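Side-chain contacts in putative phosphoribosyltransferase (Neisseria gonorrhoeae, PDB 5VOG), which binds the alarmone guanosine-5',3'-tetraphosphate and probably acts as a glycosyltransferase of the type I phosphoribosyltransferase family: residues V112-C117 / V129-L134; E120-D125 / K144-I149; D18-V23 / Y164-L169; R53-F58 / N100-D105. All blocks are in the same frame, centred on the assembly; numbering follows the deposited sequence.

Contact 1. Residues V112-C117 / V129-L134; sequences VTMEFC and VGVAVL. With G4P (guanosine-5',3'-tetraphosphate), chain D.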
# COMPACT_ATOMS: atom_id res chain seq x y z
N VAL A 112 -16.04 9.94 -8.24
CA VAL A 112 -17.00 8.84 -8.24
C VAL A 112 -16.59 7.76 -7.24
O VAL A 112 -17.42 7.26 -6.47
CB VAL A 112 -17.19 8.30 -9.67
CG1 VAL A 112 -18.01 7.02 -9.66
CG2 VAL A 112 -17.90 9.36 -10.53
N THR A 113 -15.30 7.40 -7.20
CA THR A 113 -14.87 6.42 -6.21
C THR A 113 -14.96 6.99 -4.81
O THR A 113 -15.41 6.31 -3.87
CB THR A 113 -13.44 5.96 -6.48
OG1 THR A 113 -13.37 5.31 -7.74
CG2 THR A 113 -12.96 4.98 -5.38
N MET A 114 -14.53 8.24 -4.65
CA MET A 114 -14.54 8.87 -3.34
C MET A 114 -15.94 8.92 -2.75
O MET A 114 -16.15 8.57 -1.59
CB MET A 114 -13.94 10.27 -3.45
CG MET A 114 -13.68 10.94 -2.12
SD MET A 114 -13.10 12.63 -2.38
CE MET A 114 -11.56 12.29 -3.22
N GLU A 115 -16.92 9.35 -3.56
CA GLU A 115 -18.30 9.40 -3.07
C GLU A 115 -18.79 8.01 -2.68
O GLU A 115 -19.44 7.84 -1.64
CB GLU A 115 -19.23 10.00 -4.12
CG GLU A 115 -20.70 9.96 -3.67
CD GLU A 115 -21.71 10.37 -4.74
OE1 GLU A 115 -21.42 11.26 -5.56
OE2 GLU A 115 -22.82 9.80 -4.74
N PHE A 116 -18.50 7.01 -3.52
CA PHE A 116 -18.92 5.64 -3.23
C PHE A 116 -18.36 5.16 -1.90
O PHE A 116 -19.09 4.64 -1.05
CB PHE A 116 -18.48 4.72 -4.38
CG PHE A 116 -18.76 3.26 -4.15
CD1 PHE A 116 -19.95 2.69 -4.56
CD2 PHE A 116 -17.81 2.44 -3.55
CE1 PHE A 116 -20.19 1.34 -4.36
CE2 PHE A 116 -18.06 1.10 -3.35
CZ PHE A 116 -19.24 0.54 -3.75
N CYS A 117 -17.06 5.36 -1.69
CA CYS A 117 -16.44 4.85 -0.47
C CYS A 117 -16.91 5.62 0.76
O CYS A 117 -17.13 5.01 1.81
CB CYS A 117 -14.92 4.92 -0.58
SG CYS A 117 -14.22 3.74 -1.75
N VAL A 129 -15.17 10.85 10.05
CA VAL A 129 -14.58 10.34 8.81
C VAL A 129 -14.04 11.53 8.04
O VAL A 129 -14.79 12.45 7.71
CB VAL A 129 -15.61 9.56 7.97
CG1 VAL A 129 -14.97 9.08 6.67
CG2 VAL A 129 -16.18 8.40 8.76
N GLY A 130 -12.73 11.52 7.76
CA GLY A 130 -12.11 12.52 6.93
C GLY A 130 -11.52 11.88 5.68
O GLY A 130 -11.43 10.65 5.57
N VAL A 131 -11.13 12.72 4.72
CA VAL A 131 -10.52 12.21 3.50
C VAL A 131 -9.30 13.04 3.16
O VAL A 131 -9.29 14.27 3.31
CB VAL A 131 -11.53 12.17 2.33
CG1 VAL A 131 -11.96 13.55 1.92
CG2 VAL A 131 -10.96 11.40 1.15
N ALA A 132 -8.24 12.35 2.75
CA ALA A 132 -6.97 12.95 2.36
C ALA A 132 -6.56 12.37 1.01
O ALA A 132 -6.48 11.15 0.87
CB ALA A 132 -5.88 12.68 3.40
N VAL A 133 -6.31 13.23 0.03
CA VAL A 133 -5.87 12.79 -1.28
C VAL A 133 -4.55 13.47 -1.62
O VAL A 133 -4.31 14.62 -1.23
CB VAL A 133 -6.91 13.06 -2.39
CG1 VAL A 133 -8.10 12.15 -2.22
CG2 VAL A 133 -7.36 14.52 -2.37
N LEU A 134 -3.68 12.75 -2.32
CA LEU A 134 -2.40 13.30 -2.70
C LEU A 134 -2.57 14.47 -3.68
O LEU A 134 -2.05 15.57 -3.45
CB LEU A 134 -1.53 12.19 -3.31
CG LEU A 134 -0.26 12.56 -4.09
CD1 LEU A 134 0.75 13.27 -3.20
CD2 LEU A 134 0.34 11.30 -4.69
PB G4P D . -11.77 9.73 -7.34
O1B G4P D . -13.07 9.33 -6.85
O2B G4P D . -11.71 11.13 -7.98
O3B G4P D . -10.69 9.62 -6.21
O3A G4P D . -11.23 8.68 -8.41
PA G4P D . -11.86 8.18 -9.78
O1A G4P D . -13.00 7.26 -9.55
O2A G4P D . -12.18 9.36 -10.66
O5' G4P D . -10.58 7.44 -10.43
C5' G4P D . -10.69 6.37 -11.38
C4' G4P D . -9.31 5.94 -11.78
O4' G4P D . -8.68 6.95 -12.58
C3' G4P D . -8.36 5.69 -10.60
O3' G4P D . -7.88 4.33 -10.67
C2' G4P D . -7.21 6.68 -10.78
O2' G4P D . -5.93 6.15 -10.42
C1' G4P D . -7.31 6.98 -12.27
N9 G4P D . -6.81 8.32 -12.60
C8 G4P D . -7.53 9.49 -12.61
N7 G4P D . -6.81 10.53 -12.93
C5 G4P D . -5.53 10.02 -13.13
C6 G4P D . -4.31 10.66 -13.50
O6 G4P D . -4.13 11.86 -13.74
N1 G4P D . -3.26 9.76 -13.61
C2 G4P D . -3.36 8.42 -13.38
N2 G4P D . -2.25 7.69 -13.56
N3 G4P D . -4.49 7.81 -13.03
C4 G4P D . -5.52 8.66 -12.93
PC G4P D . -8.70 3.10 -10.09
O1C G4P D . -9.75 2.66 -11.06
O2C G4P D . -9.23 3.57 -8.76
O3C G4P D . -7.61 1.97 -9.84
PD G4P D . -6.37 1.82 -8.85
O1D G4P D . -6.57 2.85 -7.78
O2D G4P D . -6.45 0.38 -8.31
O3D G4P D . -5.14 2.01 -9.71

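Contact 2. Residues E120-D125 / K144-I149; sequences ELLKED and KIPEGI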
# COMPACT_ATOMS: atom_id res chain seq x y z
N GLU A 120 -20.37 4.56 1.78
CA GLU A 120 -20.37 3.26 2.44
C GLU A 120 -19.82 3.35 3.85
O GLU A 120 -20.35 2.71 4.77
CB GLU A 120 -19.56 2.26 1.61
CG GLU A 120 -20.22 1.87 0.31
CD GLU A 120 -21.59 1.26 0.52
OE1 GLU A 120 -21.72 0.36 1.37
OE2 GLU A 120 -22.55 1.69 -0.17
N LEU A 121 -18.76 4.14 4.06
CA LEU A 121 -18.16 4.21 5.39
C LEU A 121 -19.01 5.01 6.37
O LEU A 121 -18.90 4.80 7.58
CB LEU A 121 -16.75 4.80 5.29
CG LEU A 121 -15.74 3.89 4.57
CD1 LEU A 121 -14.45 4.63 4.26
CD2 LEU A 121 -15.45 2.65 5.41
N LEU A 122 -19.89 5.89 5.88
CA LEU A 122 -20.79 6.60 6.78
C LEU A 122 -21.87 5.70 7.35
O LEU A 122 -22.58 6.12 8.28
CB LEU A 122 -21.42 7.80 6.07
CG LEU A 122 -20.47 8.98 5.85
CD1 LEU A 122 -21.15 10.08 5.05
CD2 LEU A 122 -19.96 9.52 7.18
N LYS A 123 -22.04 4.49 6.81
CA LYS A 123 -22.94 3.51 7.40
C LYS A 123 -22.39 2.92 8.69
O LYS A 123 -23.14 2.25 9.41
CB LYS A 123 -23.20 2.38 6.41
CG LYS A 123 -23.90 2.82 5.15
CD LYS A 123 -24.02 1.66 4.19
CE LYS A 123 -24.89 2.02 3.00
NZ LYS A 123 -24.85 0.92 2.01
N GLU A 124 -21.13 3.16 9.00
CA GLU A 124 -20.47 2.55 10.14
C GLU A 124 -20.50 3.48 11.35
O GLU A 124 -20.91 4.64 11.26
CB GLU A 124 -19.02 2.19 9.80
CG GLU A 124 -18.85 1.37 8.52
CD GLU A 124 -19.34 -0.06 8.65
OE1 GLU A 124 -19.62 -0.51 9.79
OE2 GLU A 124 -19.44 -0.73 7.61
N ASP A 125 -20.04 2.96 12.48
CA ASP A 125 -20.07 3.69 13.74
C ASP A 125 -18.71 4.34 14.02
O ASP A 125 -18.01 4.00 14.97
CB ASP A 125 -20.48 2.76 14.88
CG ASP A 125 -20.78 3.50 16.17
OD1 ASP A 125 -20.84 4.74 16.15
OD2 ASP A 125 -20.97 2.83 17.21
N LYS A 144 -19.86 13.61 -5.41
CA LYS A 144 -19.99 14.64 -4.39
C LYS A 144 -19.50 14.11 -3.05
O LYS A 144 -19.75 12.95 -2.70
CB LYS A 144 -21.45 15.10 -4.25
N ILE A 145 -18.81 14.96 -2.30
CA ILE A 145 -18.34 14.60 -0.96
C ILE A 145 -19.47 14.85 0.03
O ILE A 145 -20.02 15.96 0.07
CB ILE A 145 -17.11 15.42 -0.59
CG1 ILE A 145 -16.02 15.24 -1.65
CG2 ILE A 145 -16.62 15.07 0.81
CD1 ILE A 145 -14.89 16.19 -1.51
N PRO A 146 -19.84 13.86 0.85
CA PRO A 146 -20.92 14.06 1.82
C PRO A 146 -20.63 15.22 2.76
O PRO A 146 -19.48 15.65 2.93
CB PRO A 146 -20.98 12.73 2.57
CG PRO A 146 -20.42 11.73 1.61
CD PRO A 146 -19.36 12.47 0.84
N GLU A 147 -21.69 15.73 3.38
CA GLU A 147 -21.58 16.84 4.30
C GLU A 147 -20.87 16.42 5.58
O GLU A 147 -21.06 15.30 6.07
CB GLU A 147 -22.96 17.40 4.63
CG GLU A 147 -23.56 18.23 3.51
CD GLU A 147 -22.72 19.45 3.21
OE1 GLU A 147 -22.42 20.21 4.16
OE2 GLU A 147 -22.35 19.64 2.04
N GLY A 148 -20.06 17.33 6.12
CA GLY A 148 -19.41 17.10 7.39
C GLY A 148 -18.17 16.25 7.36
O GLY A 148 -17.70 15.83 8.42
N ILE A 149 -17.62 15.98 6.18
CA ILE A 149 -16.39 15.19 6.05
C ILE A 149 -15.23 16.14 5.80
O ILE A 149 -15.20 16.81 4.76
CB ILE A 149 -16.51 14.15 4.93
CG1 ILE A 149 -17.56 13.09 5.30
CG2 ILE A 149 -15.16 13.49 4.65
CD1 ILE A 149 -17.70 11.99 4.27

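Contact 3. Residues D18-V23 / Y164-L169; sequences DDIHRV and YPWDAL. With G4P (guanosine-5',3'-tetraphosphate), chain D.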
# COMPACT_ATOMS: atom_id res chain seq x y z
N ASP A 18 10.20 10.97 -4.80
CA ASP A 18 10.56 11.98 -3.80
C ASP A 18 9.64 13.19 -3.88
O ASP A 18 9.29 13.76 -2.84
CB ASP A 18 12.01 12.41 -3.98
CG ASP A 18 13.01 11.34 -3.57
OD1 ASP A 18 12.59 10.31 -3.00
OD2 ASP A 18 14.22 11.53 -3.82
N ASP A 19 9.27 13.62 -5.09
CA ASP A 19 8.29 14.70 -5.24
C ASP A 19 7.04 14.39 -4.42
O ASP A 19 6.51 15.25 -3.72
CB ASP A 19 7.88 14.88 -6.71
CG ASP A 19 8.95 15.50 -7.58
OD1 ASP A 19 9.81 16.28 -7.08
OD2 ASP A 19 8.90 15.23 -8.80
N ILE A 20 6.55 13.16 -4.53
CA ILE A 20 5.31 12.79 -3.88
C ILE A 20 5.51 12.70 -2.37
O ILE A 20 4.67 13.16 -1.59
CB ILE A 20 4.79 11.47 -4.49
CG1 ILE A 20 4.27 11.79 -5.91
CG2 ILE A 20 3.75 10.78 -3.60
CD1 ILE A 20 3.97 10.56 -6.75
N HIS A 21 6.64 12.13 -1.94
CA HIS A 21 6.97 12.08 -0.52
C HIS A 21 6.94 13.48 0.11
O HIS A 21 6.38 13.65 1.21
CB HIS A 21 8.35 11.44 -0.35
CG HIS A 21 8.76 11.20 1.07
ND1 HIS A 21 8.72 9.96 1.66
CD2 HIS A 21 9.24 12.05 2.01
CE1 HIS A 21 9.15 10.05 2.91
NE2 HIS A 21 9.48 11.31 3.15
N ARG A 22 7.49 14.48 -0.58
CA ARG A 22 7.50 15.84 -0.05
C ARG A 22 6.08 16.40 0.08
O ARG A 22 5.76 17.11 1.04
CB ARG A 22 8.36 16.75 -0.93
CG ARG A 22 9.82 16.34 -1.02
CD ARG A 22 10.58 17.17 -2.04
NE ARG A 22 11.88 16.58 -2.37
CZ ARG A 22 13.00 16.80 -1.69
NH1 ARG A 22 13.00 17.61 -0.64
NH2 ARG A 22 14.13 16.22 -2.07
N VAL A 23 5.21 16.10 -0.90
CA VAL A 23 3.82 16.54 -0.81
C VAL A 23 3.12 15.86 0.37
O VAL A 23 2.35 16.50 1.10
CB VAL A 23 3.08 16.29 -2.13
CG1 VAL A 23 1.59 16.59 -1.99
CG2 VAL A 23 3.67 17.13 -3.25
N TYR A 164 2.39 8.61 -12.48
CA TYR A 164 2.94 8.23 -11.19
C TYR A 164 4.18 7.36 -11.35
O TYR A 164 4.25 6.54 -12.27
CB TYR A 164 1.89 7.48 -10.36
CG TYR A 164 0.80 8.42 -9.91
CD1 TYR A 164 1.04 9.33 -8.89
CD2 TYR A 164 -0.43 8.46 -10.55
CE1 TYR A 164 0.07 10.22 -8.49
CE2 TYR A 164 -1.42 9.36 -10.16
CZ TYR A 164 -1.15 10.24 -9.13
OH TYR A 164 -2.12 11.16 -8.74
N PRO A 165 5.15 7.51 -10.46
CA PRO A 165 6.37 6.70 -10.57
C PRO A 165 6.11 5.22 -10.39
O PRO A 165 6.87 4.39 -10.91
CB PRO A 165 7.27 7.27 -9.46
CG PRO A 165 6.31 7.84 -8.45
CD PRO A 165 5.15 8.38 -9.26
N TRP A 166 5.06 4.86 -9.66
CA TRP A 166 4.73 3.45 -9.45
C TRP A 166 4.05 2.83 -10.66
O TRP A 166 3.65 1.66 -10.59
CB TRP A 166 3.88 3.29 -8.20
CG TRP A 166 2.69 4.24 -8.04
CD1 TRP A 166 1.48 4.14 -8.67
CD2 TRP A 166 2.59 5.36 -7.15
NE1 TRP A 166 0.64 5.14 -8.22
CE2 TRP A 166 1.30 5.90 -7.29
CE3 TRP A 166 3.48 5.96 -6.25
CZ2 TRP A 166 0.86 7.00 -6.56
CZ3 TRP A 166 3.04 7.06 -5.52
CH2 TRP A 166 1.75 7.58 -5.69
N ASP A 167 3.92 3.57 -11.76
CA ASP A 167 3.52 3.02 -13.05
C ASP A 167 4.65 3.05 -14.07
O ASP A 167 4.42 2.75 -15.25
CB ASP A 167 2.32 3.79 -13.62
CG ASP A 167 1.04 3.54 -12.86
OD1 ASP A 167 0.80 2.37 -12.46
OD2 ASP A 167 0.28 4.51 -12.65
N ALA A 168 5.87 3.38 -13.65
CA ALA A 168 7.00 3.55 -14.57
C ALA A 168 7.69 2.21 -14.81
O ALA A 168 8.36 1.68 -13.92
CB ALA A 168 7.99 4.56 -14.02
N LEU A 169 7.55 1.67 -16.02
CA LEU A 169 8.36 0.52 -16.40
C LEU A 169 9.84 0.87 -16.39
O LEU A 169 10.68 0.03 -16.03
CB LEU A 169 7.94 -0.01 -17.77
CG LEU A 169 6.53 -0.60 -17.85
CD1 LEU A 169 6.23 -1.00 -19.29
CD2 LEU A 169 6.38 -1.78 -16.91
PB G4P D . -11.77 9.73 -7.34
O1B G4P D . -13.07 9.33 -6.85
O2B G4P D . -11.71 11.13 -7.98
O3B G4P D . -10.69 9.62 -6.21
O3A G4P D . -11.23 8.68 -8.41
PA G4P D . -11.86 8.18 -9.78
O1A G4P D . -13.00 7.26 -9.55
O2A G4P D . -12.18 9.36 -10.66
O5' G4P D . -10.58 7.44 -10.43
C5' G4P D . -10.69 6.37 -11.38
C4' G4P D . -9.31 5.94 -11.78
O4' G4P D . -8.68 6.95 -12.58
C3' G4P D . -8.36 5.69 -10.60
O3' G4P D . -7.88 4.33 -10.67
C2' G4P D . -7.21 6.68 -10.78
O2' G4P D . -5.93 6.15 -10.42
C1' G4P D . -7.31 6.98 -12.27
N9 G4P D . -6.81 8.32 -12.60
C8 G4P D . -7.53 9.49 -12.61
N7 G4P D . -6.81 10.53 -12.93
C5 G4P D . -5.53 10.02 -13.13
C6 G4P D . -4.31 10.66 -13.50
O6 G4P D . -4.13 11.86 -13.74
N1 G4P D . -3.26 9.76 -13.61
C2 G4P D . -3.36 8.42 -13.38
N2 G4P D . -2.25 7.69 -13.56
N3 G4P D . -4.49 7.81 -13.03
C4 G4P D . -5.52 8.66 -12.93
PC G4P D . -8.70 3.10 -10.09
O1C G4P D . -9.75 2.66 -11.06
O2C G4P D . -9.23 3.57 -8.76
O3C G4P D . -7.61 1.97 -9.84
PD G4P D . -6.37 1.82 -8.85
O1D G4P D . -6.57 2.85 -7.78
O2D G4P D . -6.45 0.38 -8.31
O3D G4P D . -5.14 2.01 -9.71

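Contact 4. Residues R53-F58 / N100-D105; sequences RMLRCF and NVLVVD. With G4P (guanosine-5',3'-tetraphosphate), chain B.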
# COMPACT_ATOMS: atom_id res chain seq x y z
N ARG A 53 1.00 4.67 3.08
CA ARG A 53 2.19 4.26 3.82
C ARG A 53 3.18 5.41 3.96
O ARG A 53 3.84 5.54 5.00
CB ARG A 53 2.84 3.04 3.18
CG ARG A 53 4.09 2.55 3.93
CD ARG A 53 3.78 2.20 5.39
NE ARG A 53 4.96 1.82 6.17
CZ ARG A 53 5.81 2.68 6.72
NH1 ARG A 53 5.65 3.99 6.57
NH2 ARG A 53 6.83 2.22 7.44
N MET A 54 3.27 6.29 2.95
CA MET A 54 4.06 7.50 3.13
C MET A 54 3.48 8.36 4.24
O MET A 54 4.23 8.90 5.08
CB MET A 54 4.12 8.30 1.82
CG MET A 54 4.96 7.67 0.71
SD MET A 54 4.79 8.70 -0.76
CE MET A 54 6.07 8.02 -1.81
N LEU A 55 2.16 8.50 4.28
CA LEU A 55 1.53 9.29 5.33
C LEU A 55 1.78 8.69 6.72
O LEU A 55 1.85 9.42 7.70
CB LEU A 55 0.04 9.41 5.04
CG LEU A 55 -0.75 10.49 5.76
CD1 LEU A 55 -0.12 11.87 5.61
CD2 LEU A 55 -2.18 10.47 5.23
N ARG A 56 1.92 7.36 6.81
CA ARG A 56 2.14 6.75 8.12
C ARG A 56 3.46 7.20 8.73
O ARG A 56 3.59 7.24 9.96
CB ARG A 56 2.12 5.22 8.02
CG ARG A 56 1.75 4.55 9.33
CD ARG A 56 1.81 3.03 9.23
NE ARG A 56 3.17 2.54 9.46
CZ ARG A 56 3.51 1.25 9.50
NH1 ARG A 56 2.60 0.31 9.29
NH2 ARG A 56 4.77 0.91 9.73
N CYS A 57 4.43 7.56 7.89
CA CYS A 57 5.69 8.09 8.40
C CYS A 57 5.46 9.30 9.29
O CYS A 57 6.15 9.50 10.30
CB CYS A 57 6.59 8.47 7.22
SG CYS A 57 8.19 9.10 7.67
N PHE A 58 4.47 10.12 8.93
CA PHE A 58 4.21 11.38 9.61
C PHE A 58 3.03 11.33 10.57
O PHE A 58 3.03 12.08 11.55
CB PHE A 58 3.99 12.47 8.56
CG PHE A 58 5.13 12.60 7.60
CD1 PHE A 58 6.29 13.28 7.97
CD2 PHE A 58 5.07 12.02 6.34
CE1 PHE A 58 7.36 13.37 7.10
CE2 PHE A 58 6.14 12.11 5.47
CZ PHE A 58 7.28 12.79 5.85
N ASN A 100 -11.85 8.05 14.96
CA ASN A 100 -11.69 8.94 13.81
C ASN A 100 -10.86 8.21 12.75
O ASN A 100 -9.75 7.76 13.04
CB ASN A 100 -10.99 10.23 14.22
CG ASN A 100 -11.76 11.01 15.25
OD1 ASN A 100 -12.99 11.02 15.24
ND2 ASN A 100 -11.05 11.68 16.15
N VAL A 101 -11.39 8.12 11.53
CA VAL A 101 -10.69 7.41 10.46
C VAL A 101 -10.48 8.35 9.28
O VAL A 101 -11.36 9.15 8.93
CB VAL A 101 -11.43 6.13 10.03
CG1 VAL A 101 -11.44 5.11 11.19
CG2 VAL A 101 -12.84 6.43 9.55
N LEU A 102 -9.30 8.25 8.66
CA LEU A 102 -8.88 9.10 7.55
C LEU A 102 -8.80 8.24 6.30
O LEU A 102 -7.92 7.37 6.18
CB LEU A 102 -7.52 9.74 7.84
CG LEU A 102 -7.00 10.69 6.77
CD1 LEU A 102 -7.88 11.94 6.70
CD2 LEU A 102 -5.54 11.05 7.01
N VAL A 103 -9.70 8.48 5.35
CA VAL A 103 -9.69 7.78 4.07
C VAL A 103 -8.60 8.40 3.20
O VAL A 103 -8.51 9.62 3.10
CB VAL A 103 -11.08 7.88 3.41
CG1 VAL A 103 -11.11 7.21 2.05
CG2 VAL A 103 -12.16 7.31 4.34
N VAL A 104 -7.77 7.56 2.56
CA VAL A 104 -6.61 8.03 1.80
C VAL A 104 -6.68 7.51 0.37
O VAL A 104 -6.89 6.31 0.15
CB VAL A 104 -5.29 7.60 2.46
CG1 VAL A 104 -4.09 8.05 1.61
CG2 VAL A 104 -5.18 8.13 3.89
N ASP A 105 -6.49 8.40 -0.61
CA ASP A 105 -6.39 7.97 -2.01
C ASP A 105 -5.37 8.84 -2.72
O ASP A 105 -4.91 9.86 -2.19
CB ASP A 105 -7.76 8.00 -2.70
CG ASP A 105 -7.94 6.87 -3.69
OD1 ASP A 105 -6.92 6.36 -4.20
OD2 ASP A 105 -9.10 6.49 -3.97
PB G4P B . 9.13 -11.48 8.49
O1B G4P B . 8.24 -12.53 8.94
O2B G4P B . 10.63 -11.85 8.45
O3B G4P B . 8.68 -10.95 7.09
O3A G4P B . 8.97 -10.17 9.39
PA G4P B . 9.15 -9.97 10.96
O1A G4P B . 8.02 -10.55 11.71
O2A G4P B . 10.51 -10.47 11.38
O5' G4P B . 9.19 -8.36 11.03
C5' G4P B . 8.80 -7.62 12.20
C4' G4P B . 8.98 -6.15 11.92
O4' G4P B . 10.38 -5.83 11.84
C3' G4P B . 8.36 -5.69 10.59
O3' G4P B . 7.40 -4.64 10.88
C2' G4P B . 9.53 -5.14 9.77
O2' G4P B . 9.21 -3.99 9.00
C1' G4P B . 10.55 -4.84 10.86
N9 G4P B . 11.93 -4.93 10.37
C8 G4P B . 12.72 -6.05 10.36
N7 G4P B . 13.91 -5.84 9.84
C5 G4P B . 13.89 -4.49 9.50
C6 G4P B . 14.89 -3.66 8.91
O6 G4P B . 16.04 -3.98 8.56
N1 G4P B . 14.46 -2.36 8.75
C2 G4P B . 13.22 -1.89 9.10
N2 G4P B . 12.98 -0.59 8.89
N3 G4P B . 12.28 -2.65 9.65
C4 G4P B . 12.68 -3.93 9.82
PC G4P B . 5.91 -4.95 11.31
O1C G4P B . 5.83 -5.25 12.76
O2C G4P B . 5.46 -6.06 10.40
O3C G4P B . 5.11 -3.62 10.93
PD G4P B . 4.75 -2.90 9.55
O1D G4P B . 4.96 -3.91 8.48
O2D G4P B . 3.26 -2.48 9.69
O3D G4P B . 5.64 -1.69 9.49

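Contact 1. Residues V112-C117 / V129-L134
Thr-113 and Met-114, at the start of helix 112-121, hold the 5'-diphosphate of the bound guanosine tetraphosphate, and Met-114 also packs on Val-131 and Val-133. The hydroxyl of Thr-113, set beside its own backbone N (chi1 -63°), gives O1A a short bond from OG1 of 2.7 Å, and Thr-113 N adds a longer, bent one to the same oxygen at 3.3 Å. One residue on, Met-114 N donates to O1B at 2.9 Å, nearly straight at 160°. The amides of a helix N terminus thus meet the phosphates, and the helix dipole probably helps to hold their charge. The sequence from strand 101-105 into this helix resembles the PRPP-binding motif of type I phosphoribosyltransferases, and the helix leads to strand 129-133 in a beta-alpha-beta crossover. The Met-114 chain runs out extended and bends only at its last torsion (chi3 -64°), which carries CE across Val-133 at about a right angle, 3.6 Å from CG1 in one of that valine's two conformers. Nearer the backbone, Met-114 CG lies 4.3 Å from Val-131 CG2. Next, Glu-115 OE1 accepts a bond from Lys-144 N, while OE2 pairs with Lys-119.

Contact 2. Residues E120-D125 / K144-I149
Lys-123 NZ is gripped by both carboxylate oxygens of Glu-120, lying 3.2 Å from OE1 and 3.3 Å from OE2 in a forked salt bridge. The ammonium approaches on the syn side of each oxygen but stands 26° out of the carboxylate plane. This pair lies within the segment 120-125, where Lys-123 N also bonds to Glu-120 O, and Leu-121 to Glu-124 form a type I beta turn. The contact with 144-149 is made by the next side chain back, Leu-122, and is purely apolar. Its CG sits beside the backbone N (chi1 -74°), and from there CD1 reaches the proline ring of Pro-146, 3.6 Å from CB and 3.9 Å from CG. The same methyl meets the end of Ile-149, with CD1 to CD1 at 4.0 Å. Pro-146 and Ile-149 are the first and last residues of a type II beta turn, whose reversal brings both toward the one leucine methyl. Leu-122 itself remains exposed, so this is a surface patch. Leu-118 of helix 112-121 packs on Ile-145, Pro-146 and Ile-149 as well, and the irregular segment 144-149 therefore lies along that helix on its way from strand 135-137 to strand 151-157.

Contact 3. Residues D18-V23 / Y164-L169
Ile-20 pushes its terminal methyl into the corner formed by Tyr-164, Pro-165 and Trp-166. Its CG1 lies beside the backbone N (chi1 -72°) and the chain then runs straight on, so that CD1 leads. Ile-20 CD1 lies against the CD corner of the Pro-165 ring, at 3.5 Å, and comes obliquely upon the indole, 3.8 Å from Trp-166 CZ3. Against Tyr-164, Ile-20 CD1 stays at the ring edge, 3.8 Å from Tyr-164 CD1. The other edge of the phenol faces the ligand, with Tyr-164 CD2 3.6 Å from N2 of the guanine. The phenol is held at its end by a hydrogen bond between Tyr-164 OH and His-135 ND1, and the corner is compact, since Tyr-164 CB lies 3.4 Å above one face of the Trp-166 indole, toward its rim. Residues 165-167 form a 3-10 turn after strand 161-163, and Ile-20 belongs to helix 17-33, so the contact joins that helix to the wall of the guanosine tetraphosphate pocket. His-21 NE2 bonds to Ala-168 O of the second subunit. Between the two segments no polar bond forms, so their fit rests on one buried methyl against three rings, one layer behind the base.

Contact 4. Residues R53-F58 / N100-D105
In the mainly parallel central sheet of the phosphoribosyltransferase fold, strand 101-105 carries Leu-102 and Val-104 on the face packed by helix 49-59, and Leu-55 of that helix meets both. In one of its two conformers Leu-55 has CG anti to the backbone N (chi1 -163°), and its CD2 branch does all the touching, 3.8 Å from Leu-102 CD2 and 4.0 Å from Val-104 CG2. The two leucines cross at about a right angle. Helix 49-59 links the parallel strands 40-45 and 63-75 in a beta-alpha-beta crossover, and Met-41 also packs on Leu-55 and Val-104, while Ala-28 of helix 17-33 adds to the layer. Next, Arg-56 turns to the guanosine tetraphosphate bound mainly by the second subunit, through its Thr-113 and Tyr-70 among others. It presents two amino groups edge-on to the terminal phosphate of the 3'-diphosphate. Arg-56 NH1 lies 2.9 Å from O2D, and Arg-56 NH2 2.8 Å from O3D, both bonds nearly straight. The Arg-53 guanidinium lies roughly parallel to it, with Arg-56 NE 3.7 Å above its centre. Arg-53 NH2 pairs with Asp-167 OD1 of the second subunit, and the phosphate probably offsets the gathered positive charge.

In the fold
From the N terminus, helix 17-33 opens contact 3, whose loop closes only at 164-169 and encloses the other three contacts. Within it, contact 4 closes first, joining helix 49-59 to strand 101-105. Contact 1 follows in series, between helix 112-121 and strand 129-133, the neighbour of 101-105. Contact 2 starts farther along the same helix but ends at 144-149, so it crosses contact 1. Leu-121 packing on Val-103 ties contact 2 to the sheet, and Leu-134 packing on Ile-20 joins contact 1 to contact 3. Helices 49-59 and 112-121 pack on opposite faces of the sheet, while contacts 2 and 3 lie on opposite sides of the chain's centre.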